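Local coordinates for RNA-binding protein RMD9, mitochondrial (Saccharomyces cerevisiae S288C, PDB 7A9X) that binds a dodecamer motif in the 3'-UTRs of mitochondrial mRNAs and takes part in the processing or stability of those transcripts, at residues N117-T122 / K179-D184; E285-F290 / F304-N309. All coordinates share one frame; numbering follows the deposited sequence.

Contact 1. Residues N117-T122 / K179-D184. With nucleotides of chain B.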
loop_
_atom_site.group_PDB
_atom_site.type_symbol
_atom_site.label_atom_id
_atom_site.label_comp_id
_atom_site.label_asym_id
_atom_site.label_seq_id
_atom_site.Cartn_x
_atom_site.Cartn_y
_atom_site.Cartn_z
ATOM N N ASN A 117 16.654 -1.184 2.124
ATOM C CA ASN A 117 16.294 0.149 2.595
ATOM C C ASN A 117 15.757 1.018 1.466
ATOM O O ASN A 117 14.971 1.937 1.717
ATOM C CB ASN A 117 17.496 0.814 3.264
ATOM C CG ASN A 117 17.730 0.304 4.670
ATOM O OD1 ASN A 117 17.040 -0.603 5.136
ATOM N ND2 ASN A 117 18.708 0.883 5.356
ATOM N N GLY A 118 16.164 0.746 0.224
ATOM C CA GLY A 118 15.576 1.451 -0.904
ATOM C C GLY A 118 14.102 1.138 -1.069
ATOM O O GLY A 118 13.288 2.037 -1.304
ATOM N N LEU A 119 13.737 -0.141 -0.951
ATOM C CA LEU A 119 12.326 -0.515 -0.956
ATOM C C LEU A 119 11.575 0.188 0.165
ATOM O O LEU A 119 10.486 0.733 -0.050
ATOM C CB LEU A 119 12.183 -2.031 -0.819
ATOM C CG LEU A 119 12.772 -2.887 -1.940
ATOM C CD1 LEU A 119 12.812 -4.351 -1.532
ATOM C CD2 LEU A 119 11.967 -2.710 -3.213
ATOM N N ARG A 120 12.152 0.189 1.369
ATOM C CA ARG A 120 11.524 0.864 2.501
ATOM C C ARG A 120 11.333 2.349 2.222
ATOM O O ARG A 120 10.265 2.907 2.496
ATOM C CB ARG A 120 12.368 0.654 3.758
ATOM C CG ARG A 120 12.405 -0.788 4.238
ATOM C CD ARG A 120 13.541 -1.022 5.218
ATOM N NE ARG A 120 13.228 -2.095 6.159
ATOM C CZ ARG A 120 14.096 -2.612 7.021
ATOM N NH1 ARG A 120 13.718 -3.579 7.846
ATOM N NH2 ARG A 120 15.346 -2.165 7.056
ATOM N N SER A 121 12.353 3.001 1.659
ATOM C CA SER A 121 12.256 4.430 1.380
ATOM C C SER A 121 11.274 4.713 0.249
ATOM O O SER A 121 10.525 5.696 0.305
ATOM C CB SER A 121 13.636 4.994 1.044
ATOM O OG SER A 121 13.543 6.357 0.668
ATOM N N THR A 122 11.258 3.868 -0.785
ATOM C CA THR A 122 10.313 4.074 -1.879
ATOM C C THR A 122 8.873 4.006 -1.382
ATOM O O THR A 122 8.047 4.857 -1.734
ATOM C CB THR A 122 10.546 3.047 -2.990
ATOM O OG1 THR A 122 11.915 3.096 -3.412
ATOM C CG2 THR A 122 9.654 3.349 -4.182
ATOM N N LYS A 179 9.936 -10.987 0.468
ATOM C CA LYS A 179 8.671 -11.074 1.192
ATOM C C LYS A 179 7.893 -9.768 1.093
ATOM O O LYS A 179 6.684 -9.778 0.829
ATOM C CB LYS A 179 8.925 -11.442 2.654
ATOM C CG LYS A 179 7.680 -11.435 3.532
ATOM C CD LYS A 179 6.655 -12.454 3.065
ATOM C CE LYS A 179 5.424 -12.438 3.957
ATOM N NZ LYS A 179 5.761 -12.736 5.378
ATOM N N GLU A 180 8.571 -8.633 1.287
ATOM C CA GLU A 180 7.916 -7.337 1.153
ATOM C C GLU A 180 7.422 -7.081 -0.265
ATOM O O GLU A 180 6.524 -6.254 -0.455
ATOM C CB GLU A 180 8.870 -6.223 1.589
ATOM C CG GLU A 180 9.237 -6.297 3.061
ATOM C CD GLU A 180 10.287 -5.287 3.460
ATOM O OE1 GLU A 180 10.567 -4.368 2.659
ATOM O OE2 GLU A 180 10.834 -5.418 4.575
ATOM N N LEU A 181 7.984 -7.766 -1.256
ATOM C CA LEU A 181 7.506 -7.696 -2.628
ATOM C C LEU A 181 6.418 -8.724 -2.918
ATOM O O LEU A 181 6.064 -8.920 -4.087
ATOM C CB LEU A 181 8.674 -7.881 -3.602
ATOM C CG LEU A 181 9.734 -6.779 -3.601
ATOM C CD1 LEU A 181 10.975 -7.225 -4.353
ATOM C CD2 LEU A 181 9.177 -5.502 -4.208
ATOM N N SER A 182 5.895 -9.387 -1.880
ATOM C CA SER A 182 4.828 -10.385 -2.010
ATOM C C SER A 182 5.272 -11.588 -2.843
ATOM O O SER A 182 4.515 -12.112 -3.661
ATOM C CB SER A 182 3.552 -9.765 -2.588
ATOM O OG SER A 182 3.007 -8.805 -1.700
ATOM N N PHE A 183 6.507 -12.038 -2.627
ATOM C CA PHE A 183 7.016 -13.214 -3.323
ATOM C C PHE A 183 7.335 -14.321 -2.328
ATOM O O PHE A 183 8.455 -14.841 -2.307
ATOM C CB PHE A 183 8.258 -12.861 -4.145
ATOM C CG PHE A 183 7.992 -11.890 -5.257
ATOM C CD1 PHE A 183 6.783 -11.906 -5.935
ATOM C CD2 PHE A 183 8.946 -10.954 -5.618
ATOM C CE1 PHE A 183 6.534 -11.009 -6.959
ATOM C CE2 PHE A 183 8.704 -10.053 -6.641
ATOM C CZ PHE A 183 7.497 -10.081 -7.313
ATOM N N ASP A 184 6.345 -14.685 -1.506
ATOM C CA ASP A 184 6.575 -15.648 -0.432
ATOM C C ASP A 184 7.049 -16.991 -0.975
ATOM O O ASP A 184 7.996 -17.582 -0.444
ATOM C CB ASP A 184 5.301 -15.827 0.395
ATOM C CG ASP A 184 4.707 -14.507 0.841
ATOM O OD1 ASP A 184 5.031 -13.474 0.220
ATOM O OD2 ASP A 184 3.922 -14.501 1.813
ATOM P P A B 6 9.513 -3.489 9.580
ATOM O OP1 A B 6 8.252 -4.252 9.398
ATOM O OP2 A B 6 10.744 -3.938 8.881
ATOM O "O5'" A B 6 9.278 -1.971 9.163
ATOM C "C5'" A B 6 8.171 -1.220 9.655
ATOM C "C4'" A B 6 7.833 -0.074 8.730
ATOM O "O4'" A B 6 8.896 0.918 8.798
ATOM C "C3'" A B 6 7.710 -0.463 7.260
ATOM O "O3'" A B 6 6.744 0.363 6.617
ATOM C "C2'" A B 6 9.100 -0.151 6.714
ATOM O "O2'" A B 6 9.164 0.076 5.323
ATOM C "C1'" A B 6 9.473 1.091 7.515
ATOM N N9 A B 6 10.918 1.238 7.672
ATOM C C8 A B 6 11.750 0.431 8.405
ATOM N N7 A B 6 13.007 0.789 8.349
ATOM C C5 A B 6 12.999 1.897 7.517
ATOM C C6 A B 6 14.026 2.735 7.062
ATOM N N6 A B 6 15.306 2.570 7.398
ATOM N N1 A B 6 13.687 3.752 6.241
ATOM C C2 A B 6 12.400 3.912 5.908
ATOM N N3 A B 6 11.344 3.189 6.272
ATOM C C4 A B 6 11.718 2.187 7.088
ATOM P P C B 8 -0.478 0.845 4.240
ATOM O OP1 C B 8 -1.637 1.705 3.890
ATOM O OP2 C B 8 -0.713 -0.519 4.777
ATOM O "O5'" C B 8 0.463 0.680 2.966
ATOM C "C5'" C B 8 0.640 1.737 2.031
ATOM C "C4'" C B 8 0.757 1.200 0.627
ATOM O "O4'" C B 8 2.031 0.510 0.473
ATOM C "C3'" C B 8 -0.331 0.197 0.229
ATOM O "O3'" C B 8 -0.767 0.433 -1.108
ATOM C "C2'" C B 8 0.384 -1.149 0.314
ATOM O "O2'" C B 8 -0.139 -2.150 -0.533
ATOM C "C1'" C B 8 1.811 -0.775 -0.069
ATOM N N1 C B 8 2.812 -1.706 0.471
ATOM C C2 C B 8 3.687 -2.364 -0.401
ATOM O O2 C B 8 3.634 -2.126 -1.615
ATOM N N3 C B 8 4.586 -3.238 0.108
ATOM C C4 C B 8 4.624 -3.477 1.419
ATOM N N4 C B 8 5.531 -4.347 1.872
ATOM C C5 C B 8 3.735 -2.832 2.325
ATOM C C6 C B 8 2.850 -1.968 1.812
ATOM P P U B 5 14.305 -5.913 10.827
ATOM O OP1 U B 5 13.425 -7.068 10.521
ATOM O OP2 U B 5 15.218 -5.385 9.784
ATOM O "O5'" U B 5 13.358 -4.730 11.305
ATOM C "C5'" U B 5 12.433 -4.922 12.364
ATOM C "C4'" U B 5 11.738 -3.634 12.714
ATOM O "O4'" U B 5 12.703 -2.691 13.255
ATOM C "C3'" U B 5 11.122 -2.890 11.541
ATOM O "O3'" U B 5 9.867 -3.406 11.144
ATOM C "C2'" U B 5 11.073 -1.457 12.046
ATOM O "O2'" U B 5 9.987 -1.271 12.937
ATOM C "C1'" U B 5 12.376 -1.379 12.843
ATOM N N1 U B 5 13.480 -0.846 12.015
ATOM C C2 U B 5 13.538 0.528 11.889
ATOM O O2 U B 5 12.743 1.272 12.440
ATOM N N3 U B 5 14.562 0.996 11.105
ATOM C C4 U B 5 15.509 0.241 10.443
ATOM O O4 U B 5 16.370 0.812 9.774
ATOM C C5 U B 5 15.380 -1.175 10.617
ATOM C C6 U B 5 14.391 -1.659 11.377
HETATM O O HOH W 1 10.539 -3.232 6.147
#
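Arg120 and Glu180 approach each other because each sets its CG beside the backbone N (chi1 -67° and -64°) and continues extended, carrying both polar ends to the RNA side of the gap. Charge pairing here is mediated rather than direct: Arg120 NE and Glu180 OE2 are 4.4 Å apart, with the oxygen well out of the guanidinium plane. Water 1 bridges them, accepting from NE and donating to Glu180 OE2 and to A6 OP2 of chain B. Glu180 is itself positioned by Arg123, a salt bridge to OE1, and by His116, bonded to OE2. NH1 of Arg120 forks between two phosphates, reaching U5 OP2 at 3.0 Å and A6 OP2 at 3.2 Å, both of chain B. NH2 holds the group's rotation through Asn117 OD1 (3.0 Å), and one face lies against the adenine of that A6 near N7. A leucine in place of Arg120 would probably leave both phosphates without their shared donor and water 1 without its NE partner. Nearby, the backbone oxygen of Glu180 accepts from N4 of C8 of chain B at 3.2 Å. The side chains of Leu119 and Leu181 cross at about a right angle, CD2 to CD2 at 4.1 Å, where a Schellman motif ends helix 168-180. Helix 105-128 also packs Leu119 on Met145 of helix 140-147 and Ser121 on helix 78-97, while Lys179 leans on helix 209-223.

Contact 2. Residues E285-F290 / F304-N309. With nucleotides of chain B.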
loop_
_atom_site.group_PDB
_atom_site.type_symbol
_atom_site.label_atom_id
_atom_site.label_comp_id
_atom_site.label_asym_id
_atom_site.label_seq_id
_atom_site.Cartn_x
_atom_site.Cartn_y
_atom_site.Cartn_z
ATOM N N GLU A 285 7.928 -5.758 15.719
ATOM C CA GLU A 285 7.260 -6.702 14.826
ATOM C C GLU A 285 6.357 -7.651 15.603
ATOM O O GLU A 285 5.200 -7.868 15.227
ATOM C CB GLU A 285 8.289 -7.499 14.022
ATOM C CG GLU A 285 9.025 -6.712 12.960
ATOM C CD GLU A 285 9.622 -7.612 11.898
ATOM O OE1 GLU A 285 8.953 -7.841 10.868
ATOM O OE2 GLU A 285 10.753 -8.104 12.102
ATOM N N THR A 286 6.869 -8.227 16.694
ATOM C CA THR A 286 6.067 -9.172 17.463
ATOM C C THR A 286 4.877 -8.482 18.115
ATOM O O THR A 286 3.748 -8.979 18.033
ATOM C CB THR A 286 6.931 -9.874 18.512
ATOM O OG1 THR A 286 7.666 -8.899 19.258
ATOM C CG2 THR A 286 7.898 -10.830 17.840
ATOM N N HIS A 287 5.106 -7.330 18.754
ATOM C CA HIS A 287 4.010 -6.587 19.370
ATOM C C HIS A 287 2.911 -6.296 18.355
ATOM O O HIS A 287 1.731 -6.569 18.606
ATOM C CB HIS A 287 4.538 -5.291 19.987
ATOM C CG HIS A 287 3.542 -4.573 20.846
ATOM N ND1 HIS A 287 3.828 -4.172 22.133
ATOM C CD2 HIS A 287 2.274 -4.167 20.598
ATOM C CE1 HIS A 287 2.774 -3.561 22.646
ATOM N NE2 HIS A 287 1.818 -3.545 21.735
ATOM N N LEU A 288 3.284 -5.754 17.192
ATOM C CA LEU A 288 2.294 -5.489 16.153
ATOM C C LEU A 288 1.635 -6.774 15.665
ATOM O O LEU A 288 0.463 -6.757 15.272
ATOM C CB LEU A 288 2.938 -4.747 14.981
ATOM C CG LEU A 288 3.422 -3.324 15.259
ATOM C CD1 LEU A 288 4.091 -2.738 14.026
ATOM C CD2 LEU A 288 2.270 -2.442 15.717
ATOM N N SER A 289 2.364 -7.893 15.683
ATOM C CA SER A 289 1.767 -9.164 15.290
ATOM C C SER A 289 0.643 -9.567 16.240
ATOM O O SER A 289 -0.379 -10.111 15.804
ATOM C CB SER A 289 2.841 -10.251 15.225
ATOM O OG SER A 289 2.303 -11.465 14.732
ATOM N N PHE A 290 0.804 -9.298 17.542
ATOM C CA PHE A 290 -0.274 -9.586 18.484
ATOM C C PHE A 290 -1.518 -8.763 18.180
ATOM O O PHE A 290 -2.639 -9.204 18.457
ATOM C CB PHE A 290 0.178 -9.322 19.923
ATOM C CG PHE A 290 1.000 -10.425 20.520
ATOM C CD1 PHE A 290 0.402 -11.601 20.952
ATOM C CD2 PHE A 290 2.370 -10.281 20.671
ATOM C CE1 PHE A 290 1.158 -12.618 21.511
ATOM C CE2 PHE A 290 3.131 -11.294 21.228
ATOM C CZ PHE A 290 2.525 -12.463 21.649
ATOM N N PHE A 304 -2.980 -3.431 21.703
ATOM C CA PHE A 304 -3.297 -2.156 21.069
ATOM C C PHE A 304 -3.343 -1.031 22.095
ATOM O O PHE A 304 -2.871 0.081 21.828
ATOM C CB PHE A 304 -4.625 -2.263 20.318
ATOM C CG PHE A 304 -5.122 -0.954 19.767
ATOM C CD1 PHE A 304 -4.664 -0.481 18.548
ATOM C CD2 PHE A 304 -6.060 -0.204 20.464
ATOM C CE1 PHE A 304 -5.124 0.719 18.038
ATOM C CE2 PHE A 304 -6.523 0.996 19.961
ATOM C CZ PHE A 304 -6.054 1.458 18.745
ATOM N N ASP A 305 -3.909 -1.302 23.275
ATOM C CA ASP A 305 -3.937 -0.296 24.330
ATOM C C ASP A 305 -2.542 -0.010 24.867
ATOM O O ASP A 305 -2.266 1.112 25.305
ATOM C CB ASP A 305 -4.858 -0.744 25.465
ATOM C CG ASP A 305 -6.295 -0.931 25.014
ATOM O OD1 ASP A 305 -6.735 -0.203 24.099
ATOM O OD2 ASP A 305 -6.986 -1.808 25.576
ATOM N N LYS A 306 -1.654 -1.008 24.845
ATOM C CA LYS A 306 -0.286 -0.797 25.301
ATOM C C LYS A 306 0.448 0.234 24.453
ATOM O O LYS A 306 1.355 0.904 24.957
ATOM C CB LYS A 306 0.473 -2.126 25.311
ATOM C CG LYS A 306 -0.033 -3.100 26.362
ATOM C CD LYS A 306 0.771 -4.389 26.392
ATOM C CE LYS A 306 0.330 -5.271 27.552
ATOM N NZ LYS A 306 1.143 -6.513 27.658
ATOM N N ILE A 307 0.069 0.383 23.184
ATOM C CA ILE A 307 0.621 1.459 22.368
ATOM C C ILE A 307 -0.090 2.773 22.665
ATOM O O ILE A 307 0.551 3.822 22.795
ATOM C CB ILE A 307 0.533 1.094 20.875
ATOM C CG1 ILE A 307 1.282 -0.211 20.601
ATOM C CG2 ILE A 307 1.090 2.220 20.017
ATOM C CD1 ILE A 307 1.302 -0.601 19.141
ATOM N N ILE A 308 -1.421 2.735 22.783
ATOM C CA ILE A 308 -2.193 3.951 23.026
ATOM C C ILE A 308 -1.813 4.570 24.364
ATOM O O ILE A 308 -1.636 5.790 24.474
ATOM C CB ILE A 308 -3.702 3.648 22.949
ATOM C CG1 ILE A 308 -4.074 3.090 21.571
ATOM C CG2 ILE A 308 -4.517 4.893 23.274
ATOM C CD1 ILE A 308 -3.859 4.057 20.422
ATOM N N ASN A 309 -1.679 3.746 25.400
ATOM C CA ASN A 309 -1.344 4.227 26.735
ATOM C C ASN A 309 0.155 4.383 26.959
ATOM O O ASN A 309 0.561 4.754 28.066
ATOM C CB ASN A 309 -1.923 3.287 27.797
ATOM C CG ASN A 309 -3.434 3.185 27.722
ATOM O OD1 ASN A 309 -4.108 4.115 27.278
ATOM N ND2 ASN A 309 -3.975 2.053 28.157
ATOM P P U B 5 14.305 -5.913 10.827
ATOM O OP1 U B 5 13.425 -7.068 10.521
ATOM O OP2 U B 5 15.218 -5.385 9.784
ATOM O "O5'" U B 5 13.358 -4.730 11.305
ATOM C "C5'" U B 5 12.433 -4.922 12.364
ATOM C "C4'" U B 5 11.738 -3.634 12.714
ATOM O "O4'" U B 5 12.703 -2.691 13.255
ATOM C "C3'" U B 5 11.122 -2.890 11.541
ATOM O "O3'" U B 5 9.867 -3.406 11.144
ATOM C "C2'" U B 5 11.073 -1.457 12.046
ATOM O "O2'" U B 5 9.987 -1.271 12.937
ATOM C "C1'" U B 5 12.376 -1.379 12.843
ATOM N N1 U B 5 13.480 -0.846 12.015
ATOM C C2 U B 5 13.538 0.528 11.889
ATOM O O2 U B 5 12.743 1.272 12.440
ATOM N N3 U B 5 14.562 0.996 11.105
ATOM C C4 U B 5 15.509 0.241 10.443
ATOM O O4 U B 5 16.370 0.812 9.774
ATOM C C5 U B 5 15.380 -1.175 10.617
ATOM C C6 U B 5 14.391 -1.659 11.377
#
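His287 and Ile307 run alongside each other in opposite directions, and this antiparallel sliding of side chains forms the centre of the contact. The imidazole is carried across by a first torsion that places CG anti to the backbone N (chi1 -170°), and its NE2 comes within 3.6 Å of Ile307 CG1. The ring meets its second neighbour differently: Lys306 CB sits in the ring plane, at the edge, 3.8 Å from His287 CE1. The rest of the lysine leads away from helix 281-292, its amine making a cation-pi contact with Phe303. Leu288 adds a third orientation, crossing Ile307 at about a right angle with its CD2 4.0 Å from Ile307 CD1.

The buried imidazole does more than pack, since both nitrogens have partners outside the two segments. NE2 is hydrogen-bonded to the carbonyl oxygen of Phe303, and ND1 to the hydroxyl of Tyr314, which together fix the ring's rotation; the Phe303 ring also meets it edge-to-face. At the RNA end, Glu285 OE2 lies 3.3 Å from U5 OP1 of chain B, a proximity of two acidic groups that would probably disfavour ionisation of the carboxylate, although Lys253 offers a long, weak ion pair to OE1.

The axes of the short helical segments 285-290 and 304-308 approach to 10.3 Å, with 122° between their directions, more antiparallel than parallel. Such a pair of helices joined by a short turn is the helix-turn-helix unit of pentatricopeptide repeats, and both segments lie within the repeat assigned to residues 280-310.

Overall arrangement
Contact 1 closes before contact 2 opens along the chain, and the two do not touch: their centres are 23 Å apart and their nearest atoms about 7 Å. What relates them is the RNA. The phosphate of U5 of chain B lies between them, bonded through one oxygen to a guanidinium of contact 1 and only neighboured, at another, by a carboxylate of contact 2. The centre of contact 1 lies about 11 Å from the centre of the chain, that of contact 2 about 21 Å. Contact 1 joins helix 105-128 to the end of the first helix of the inferred repeat 166-195 and meets three nucleotides, whereas contact 2 lies wholly within the repeat 280-310, meeting the RNA only at Glu285.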